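Local coordinates for transmembrane oligosaccharyl transferase (Archaeoglobus fulgidus, PDB 3WAJ), which is an archaeal membrane protein of the STT3/AglB family, pairing a helical N-terminal region of the GT-C clan with C-terminal globular domains, at residues L127-F132 with P406-L410; S24-I29 with A114-V118. All blocks are in the same frame, centred on the assembly; numbering follows the deposited sequence.

Interaction 1. Residues L127-F132 with P406-L410; sequences LTREVF and PEMAL
The carboxylate of Glu-407 reaches the rim of the Phe-132 ring while its oxygens are held by the helix at 384-402: OE2 is hydrogen-bonded to Ser-395, and OE1 has weak, long ion pairs with Arg-398 and Arg-402. Glu-407 CD stands 4.1 Å from Phe-132 CE1, at the ring edge and near its plane. The carboxylate and ring planes are 73° apart, and the extended Glu-407 side chain meets the Phe-132 edge at about a right angle. Those outside partners probably steady the carboxylate and favour its charged form.

Beside it lies a largely apolar patch built round the forked end of Leu-410. One branch, CD1, touches two side chains of helix 121-131, 3.7 Å from Leu-127 CD1 and 3.7 Å from Val-131 CG2. The second branch, CD2, comes to 3.8 Å from Phe-132 CE2, at an oblique approach to the ring. The helices of 121-131 and 405-420, both in the helical STT3-type region, meet without any hydrogen bond between the two segments; their local axes run at 135° and come within 9.8 Å.

The two methyls of Val-131 divide the contact, CG2 facing Leu-410 CD1 and Pro-406 O. With chi1 at 167°, CG1 is turned toward the following residue and rests 3.4 Å above the plane of the Phe-132 ring, over its centre, while also touching Glu-407 CA. Pro-406 brings CB against Glu-130 O and Val-131 CA, and here the backbones draw together: the CA atoms of Val-131 and Pro-406 are 5.0 Å apart.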
ATOM      1  N   LEU A 127      -9.316   2.773  28.540  1.00 57.40           N
ATOM      2  CA  LEU A 127      -9.722   4.140  28.184  1.00 60.74           C
ATOM      3  C   LEU A 127     -11.180   4.477  28.524  1.00 68.65           C
ATOM      4  O   LEU A 127     -11.442   5.518  29.125  1.00 73.05           O
ATOM      5  CB  LEU A 127      -9.453   4.448  26.710  1.00 55.53           C
ATOM      6  CG  LEU A 127     -10.021   5.784  26.219  1.00 58.24           C
ATOM      7  CD1 LEU A 127      -9.318   6.970  26.872  1.00 55.57           C
ATOM      8  CD2 LEU A 127      -9.933   5.879  24.712  1.00 60.28           C
ATOM      9  N   THR A 128     -12.126   3.621  28.135  1.00 67.88           N
ATOM     10  CA  THR A 128     -13.530   3.935  28.397  1.00 75.58           C
ATOM     11  C   THR A 128     -13.944   3.630  29.837  1.00 77.85           C
ATOM     12  O   THR A 128     -15.039   3.998  30.262  1.00 72.10           O
ATOM     13  CB  THR A 128     -14.533   3.272  27.408  1.00 64.82           C
ATOM     14  OG1 THR A 128     -15.351   2.346  28.119  1.00 66.74           O
ATOM     15  CG2 THR A 128     -13.838   2.554  26.295  1.00 52.83           C
ATOM     16  N   ARG A 129     -13.069   2.955  30.578  1.00 80.49           N
ATOM     17  CA  ARG A 129     -13.243   2.814  32.023  1.00 82.77           C
ATOM     18  C   ARG A 129     -12.809   4.112  32.704  1.00 82.77           C
ATOM     19  O   ARG A 129     -13.484   4.614  33.598  1.00 83.90           O
ATOM     20  CB  ARG A 129     -12.409   1.644  32.555  1.00 85.79           C
ATOM     21  CG  ARG A 129     -12.784   1.146  33.948  1.00 97.09           C
ATOM     22  CD  ARG A 129     -12.093   1.929  35.066  1.00107.19           C
ATOM     23  NE  ARG A 129     -10.676   1.587  35.194  1.00111.96           N
ATOM     24  CZ  ARG A 129     -10.115   1.100  36.298  1.00115.10           C
ATOM     25  NH1 ARG A 129     -10.848   0.900  37.389  1.00116.69           N
ATOM     26  NH2 ARG A 129      -8.817   0.815  36.314  1.00113.25           N
ATOM     27  N   GLU A 130     -11.674   4.647  32.265  1.00 79.74           N
ATOM     28  CA  GLU A 130     -11.039   5.792  32.914  1.00 73.78           C
ATOM     29  C   GLU A 130     -11.779   7.097  32.671  1.00 70.05           C
ATOM     30  O   GLU A 130     -11.573   8.085  33.386  1.00 67.96           O
ATOM     31  CB  GLU A 130      -9.590   5.921  32.436  1.00 76.16           C
ATOM     32  CG  GLU A 130      -8.572   5.765  33.543  1.00 81.46           C
ATOM     33  CD  GLU A 130      -9.049   4.830  34.634  1.00 88.23           C
ATOM     34  OE1 GLU A 130      -9.278   3.636  34.356  1.00 89.23           O
ATOM     35  OE2 GLU A 130      -9.199   5.297  35.780  1.00 97.07           O
ATOM     36  N   VAL A 131     -12.630   7.102  31.652  1.00 68.08           N
ATOM     37  CA  VAL A 131     -13.414   8.283  31.325  1.00 71.10           C
ATOM     38  C   VAL A 131     -14.776   8.113  31.953  1.00 84.28           C
ATOM     39  O   VAL A 131     -15.303   9.018  32.601  1.00 92.93           O
ATOM     40  CB  VAL A 131     -13.567   8.455  29.809  1.00 72.30           C
ATOM     41  CG1 VAL A 131     -14.627   9.496  29.494  1.00 70.79           C
ATOM     42  CG2 VAL A 131     -12.225   8.839  29.171  1.00 70.13           C
ATOM     43  N   PHE A 132     -15.337   6.926  31.775  1.00 86.62           N
ATOM     44  CA  PHE A 132     -16.652   6.634  32.318  1.00 84.95           C
ATOM     45  C   PHE A 132     -16.606   5.646  33.493  1.00 90.49           C
ATOM     46  O   PHE A 132     -15.961   5.924  34.506  1.00 94.37           O
ATOM     47  CB  PHE A 132     -17.583   6.169  31.199  1.00 80.25           C
ATOM     48  CG  PHE A 132     -17.621   7.113  30.021  1.00 76.69           C
ATOM     49  CD1 PHE A 132     -18.061   8.420  30.176  1.00 76.56           C
ATOM     50  CD2 PHE A 132     -17.214   6.697  28.766  1.00 77.02           C
ATOM     51  CE1 PHE A 132     -18.101   9.295  29.095  1.00 74.27           C
ATOM     52  CE2 PHE A 132     -17.253   7.565  27.681  1.00 73.70           C
ATOM     53  CZ  PHE A 132     -17.699   8.867  27.848  1.00 74.08           C
ATOM     54  N   PRO A 406     -11.891  14.160  32.269  1.00 70.72           N
ATOM     55  CA  PRO A 406     -11.702  13.022  31.353  1.00 71.50           C
ATOM     56  C   PRO A 406     -12.687  13.018  30.191  1.00 75.96           C
ATOM     57  O   PRO A 406     -12.276  12.762  29.053  1.00 77.75           O
ATOM     58  CB  PRO A 406     -11.944  11.806  32.249  1.00 62.76           C
ATOM     59  CG  PRO A 406     -11.530  12.253  33.587  1.00 65.86           C
ATOM     60  CD  PRO A 406     -11.959  13.705  33.673  1.00 68.21           C
ATOM     61  N   GLU A 407     -13.956  13.304  30.473  1.00 72.10           N
ATOM     62  CA  GLU A 407     -14.965  13.363  29.422  1.00 67.89           C
ATOM     63  C   GLU A 407     -14.610  14.446  28.402  1.00 61.84           C
ATOM     64  O   GLU A 407     -14.757  14.256  27.196  1.00 58.68           O
ATOM     65  CB  GLU A 407     -16.351  13.607  30.025  1.00 69.36           C
ATOM     66  CG  GLU A 407     -17.502  13.433  29.040  1.00 74.07           C
ATOM     67  CD  GLU A 407     -18.853  13.239  29.728  1.00 83.74           C
ATOM     68  OE1 GLU A 407     -18.870  12.995  30.956  1.00 86.37           O
ATOM     69  OE2 GLU A 407     -19.894  13.329  29.036  1.00 84.90           O
ATOM     70  N   MET A 408     -14.124  15.584  28.883  1.00 60.42           N
ATOM     71  CA  MET A 408     -13.724  16.647  27.974  1.00 63.20           C
ATOM     72  C   MET A 408     -12.546  16.207  27.101  1.00 63.72           C
ATOM     73  O   MET A 408     -12.508  16.494  25.908  1.00 67.02           O
ATOM     74  CB  MET A 408     -13.373  17.931  28.730  1.00 61.99           C
ATOM     75  CG  MET A 408     -13.136  19.119  27.807  1.00 63.80           C
ATOM     76  SD  MET A 408     -12.298  20.491  28.616  1.00 66.56           S
ATOM     77  CE  MET A 408     -10.853  19.661  29.283  1.00 62.05           C
ATOM     78  N   ALA A 409     -11.593  15.501  27.706  1.00 60.65           N
ATOM     79  CA  ALA A 409     -10.417  15.016  26.991  1.00 55.46           C
ATOM     80  C   ALA A 409     -10.836  14.111  25.833  1.00 51.55           C
ATOM     81  O   ALA A 409     -10.313  14.215  24.728  1.00 51.45           O
ATOM     82  CB  ALA A 409      -9.486  14.279  27.945  1.00 50.55           C
ATOM     83  N   LEU A 410     -11.801  13.238  26.092  1.00 49.41           N
ATOM     84  CA  LEU A 410     -12.267  12.300  25.076  1.00 57.24           C
ATOM     85  C   LEU A 410     -12.882  13.007  23.863  1.00 65.13           C
ATOM     86  O   LEU A 410     -12.599  12.642  22.716  1.00 71.88           O
ATOM     87  CB  LEU A 410     -13.249  11.295  25.686  1.00 57.36           C
ATOM     88  CG  LEU A 410     -13.256   9.882  25.101  1.00 59.99           C
ATOM     89  CD1 LEU A 410     -11.992   9.098  25.486  1.00 57.51           C
ATOM     90  CD2 LEU A 410     -14.518   9.164  25.553  1.00 59.29           C
TER

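Interaction 2. Residues S24-I29 with A114-V118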
ATOM      1  N   SER A  24     -12.987 -12.197  18.543  1.00 65.35           N
ATOM      2  CA  SER A  24     -11.933 -11.470  17.854  1.00 63.89           C
ATOM      3  C   SER A  24     -10.918 -12.446  17.245  1.00 62.94           C
ATOM      4  O   SER A  24     -10.420 -12.223  16.138  1.00 61.20           O
ATOM      5  CB  SER A  24     -11.255 -10.486  18.812  1.00 63.26           C
ATOM      6  OG  SER A  24     -10.487  -9.533  18.109  1.00 65.99           O
ATOM      7  N   VAL A  25     -10.623 -13.530  17.960  1.00 56.54           N
ATOM      8  CA  VAL A  25      -9.750 -14.560  17.416  1.00 53.60           C
ATOM      9  C   VAL A  25     -10.438 -15.222  16.236  1.00 59.64           C
ATOM     10  O   VAL A  25      -9.813 -15.470  15.204  1.00 66.07           O
ATOM     11  CB  VAL A  25      -9.372 -15.627  18.458  1.00 53.10           C
ATOM     12  CG1 VAL A  25      -8.549 -16.746  17.808  1.00 50.32           C
ATOM     13  CG2 VAL A  25      -8.585 -15.009  19.590  1.00 51.98           C
ATOM     14  N   LYS A  26     -11.724 -15.506  16.399  1.00 60.91           N
ATOM     15  CA  LYS A  26     -12.515 -16.142  15.349  1.00 63.66           C
ATOM     16  C   LYS A  26     -12.468 -15.284  14.094  1.00 57.29           C
ATOM     17  O   LYS A  26     -12.221 -15.781  12.998  1.00 55.21           O
ATOM     18  CB  LYS A  26     -13.969 -16.354  15.815  1.00 61.43           C
ATOM     19  CG  LYS A  26     -14.888 -17.045  14.797  1.00 60.19           C
ATOM     20  CD  LYS A  26     -15.698 -16.033  13.977  1.00 58.29           C
ATOM     21  CE  LYS A  26     -16.751 -16.701  13.098  1.00 52.32           C
ATOM     22  NZ  LYS A  26     -16.210 -17.660  12.118  1.00 52.63           N
ATOM     23  N   LEU A  27     -12.677 -13.986  14.282  1.00 60.58           N
ATOM     24  CA  LEU A  27     -12.656 -13.018  13.187  1.00 58.45           C
ATOM     25  C   LEU A  27     -11.258 -12.816  12.593  1.00 52.82           C
ATOM     26  O   LEU A  27     -11.099 -12.760  11.379  1.00 52.63           O
ATOM     27  CB  LEU A  27     -13.242 -11.675  13.652  1.00 59.24           C
ATOM     28  CG  LEU A  27     -14.630 -11.289  13.133  1.00 58.65           C
ATOM     29  CD1 LEU A  27     -15.504 -12.507  12.968  1.00 56.86           C
ATOM     30  CD2 LEU A  27     -15.295 -10.273  14.051  1.00 60.00           C
ATOM     31  N   ARG A  28     -10.230 -12.728  13.424  1.00 57.82           N
ATOM     32  CA  ARG A  28      -8.918 -12.334  12.896  1.00 56.59           C
ATOM     33  C   ARG A  28      -7.932 -13.453  12.567  1.00 57.94           C
ATOM     34  O   ARG A  28      -7.062 -13.281  11.718  1.00 61.12           O
ATOM     35  CB  ARG A  28      -8.281 -11.277  13.797  1.00 49.87           C
ATOM     36  CG  ARG A  28      -8.997  -9.954  13.713  1.00 50.43           C
ATOM     37  CD  ARG A  28      -9.044  -9.244  15.053  1.00 61.29           C
ATOM     38  NE  ARG A  28     -10.081  -8.215  15.054  1.00 65.78           N
ATOM     39  CZ  ARG A  28      -9.824  -6.923  15.141  1.00 70.45           C
ATOM     40  NH1 ARG A  28      -8.575  -6.530  15.262  1.00 75.08           N
ATOM     41  NH2 ARG A  28     -10.803  -6.033  15.124  1.00 72.67           N
ATOM     42  N   ILE A  29      -8.074 -14.592  13.234  1.00 58.45           N
ATOM     43  CA  ILE A  29      -7.165 -15.717  13.027  1.00 54.92           C
ATOM     44  C   ILE A  29      -7.841 -16.855  12.264  1.00 58.02           C
ATOM     45  O   ILE A  29      -7.241 -17.464  11.377  1.00 62.06           O
ATOM     46  CB  ILE A  29      -6.606 -16.222  14.374  1.00 51.73           C
ATOM     47  CG1 ILE A  29      -5.881 -15.078  15.091  1.00 50.49           C
ATOM     48  CG2 ILE A  29      -5.703 -17.436  14.187  1.00 51.72           C
ATOM     49  CD1 ILE A  29      -4.915 -15.525  16.160  1.00 53.00           C
ATOM     50  N   ALA A 114      -3.016  -9.943  14.122  1.00 46.08           N
ATOM     51  CA  ALA A 114      -4.197 -10.554  14.752  1.00 44.57           C
ATOM     52  C   ALA A 114      -4.118 -10.418  16.266  1.00 44.27           C
ATOM     53  O   ALA A 114      -5.084 -10.034  16.911  1.00 47.04           O
ATOM     54  CB  ALA A 114      -4.337 -12.017  14.352  1.00 38.94           C
ATOM     55  N   ILE A 115      -2.969 -10.762  16.835  1.00 47.95           N
ATOM     56  CA  ILE A 115      -2.793 -10.678  18.279  1.00 56.25           C
ATOM     57  C   ILE A 115      -2.959  -9.225  18.723  1.00 59.93           C
ATOM     58  O   ILE A 115      -3.629  -8.944  19.719  1.00 63.46           O
ATOM     59  CB  ILE A 115      -1.418 -11.210  18.717  1.00 53.27           C
ATOM     60  CG1 ILE A 115      -1.334 -12.719  18.490  1.00 47.22           C
ATOM     61  CG2 ILE A 115      -1.153 -10.875  20.176  1.00 57.93           C
ATOM     62  CD1 ILE A 115       0.099 -13.253  18.504  1.00 47.20           C
ATOM     63  N   GLY A 116      -2.362  -8.310  17.966  1.00 56.51           N
ATOM     64  CA  GLY A 116      -2.464  -6.887  18.253  1.00 55.44           C
ATOM     65  C   GLY A 116      -3.907  -6.409  18.252  1.00 55.47           C
ATOM     66  O   GLY A 116      -4.317  -5.638  19.120  1.00 52.95           O
ATOM     67  N   GLY A 117      -4.684  -6.872  17.278  1.00 53.48           N
ATOM     68  CA  GLY A 117      -6.089  -6.514  17.206  1.00 54.68           C
ATOM     69  C   GLY A 117      -6.966  -7.139  18.283  1.00 66.21           C
ATOM     70  O   GLY A 117      -7.993  -6.572  18.674  1.00 69.68           O
ATOM     71  N   VAL A 118      -6.583  -8.320  18.757  1.00 64.83           N
ATOM     72  CA  VAL A 118      -7.307  -8.949  19.856  1.00 62.43           C
ATOM     73  C   VAL A 118      -6.983  -8.220  21.158  1.00 60.99           C
ATOM     74  O   VAL A 118      -7.879  -7.871  21.923  1.00 61.01           O
ATOM     75  CB  VAL A 118      -6.979 -10.459  19.970  1.00 58.54           C
ATOM     76  CG1 VAL A 118      -7.300 -10.982  21.364  1.00 55.87           C
ATOM     77  CG2 VAL A 118      -7.729 -11.253  18.909  1.00 53.92           C
TER
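Val-25 with Val-118 and Ile-29 with Ala-114 are the apolar contacts. CG2 of Val-25 lies 3.9 Å from CG2 of Val-118, the two side chains crossing at a slant. Ala-114 CB packs against Ile-29 CG1 at 3.5 Å, and Arg-28 CB flanks it.

A polar atom meets carbon at Ser-24, whose OG stands 3.3 Å from Val-118 CG2, a carbon-oxygen approach rather than a bond.

Tight packing of a guanidinium on a glycine backbone comes from Arg-28. Its chain, bent at chi2 (144°), carries NH1 to 3.2 Å from Gly-117 CA, an approach permitted because Gly-117 has no side chain on the side that faces helix 19-30. Gly-117 O lies over one face of the guanidinium; NH1 is 3.5 Å from Gly-117 O, but the angle is poor and no hydrogen bond is formed. Beyond the pair, side chains of helix 150-153 pack on Arg-28, and its backbone is hydrogen-bonded to Leu-157, four residues ahead of the zinc ligand Asp-161.

The segment axes approach to 9.4 Å at 151°, and the CA atoms of Arg-28 and Ala-114 are 5.4 Å apart. The arrangement is that of a near-antiparallel helix pair within the helical GT-C-clan region.

From the N terminus, helix 19-30 opens interaction 2, and 84 residues later the end of helix 102-118 closes it; that excursion includes the zinc ligand Asp-47. The next helix, 121-131, then opens interaction 1, whose partner 405-420 arrives after 273 residues, a span that holds Asp-161 and His-163 as well as the unmodelled 334-373. The two loops therefore follow in series, neither enclosing nor crossing the other. The centres of interaction 1 and interaction 2 are about 25 Å apart and the nearest atoms of interaction 1 and interaction 2 about 13 Å apart, without direct touch. Consecutive helices 102-118 and 121-131 connect them, tying the first helix and helix 405-420 into one STT3-type helical region.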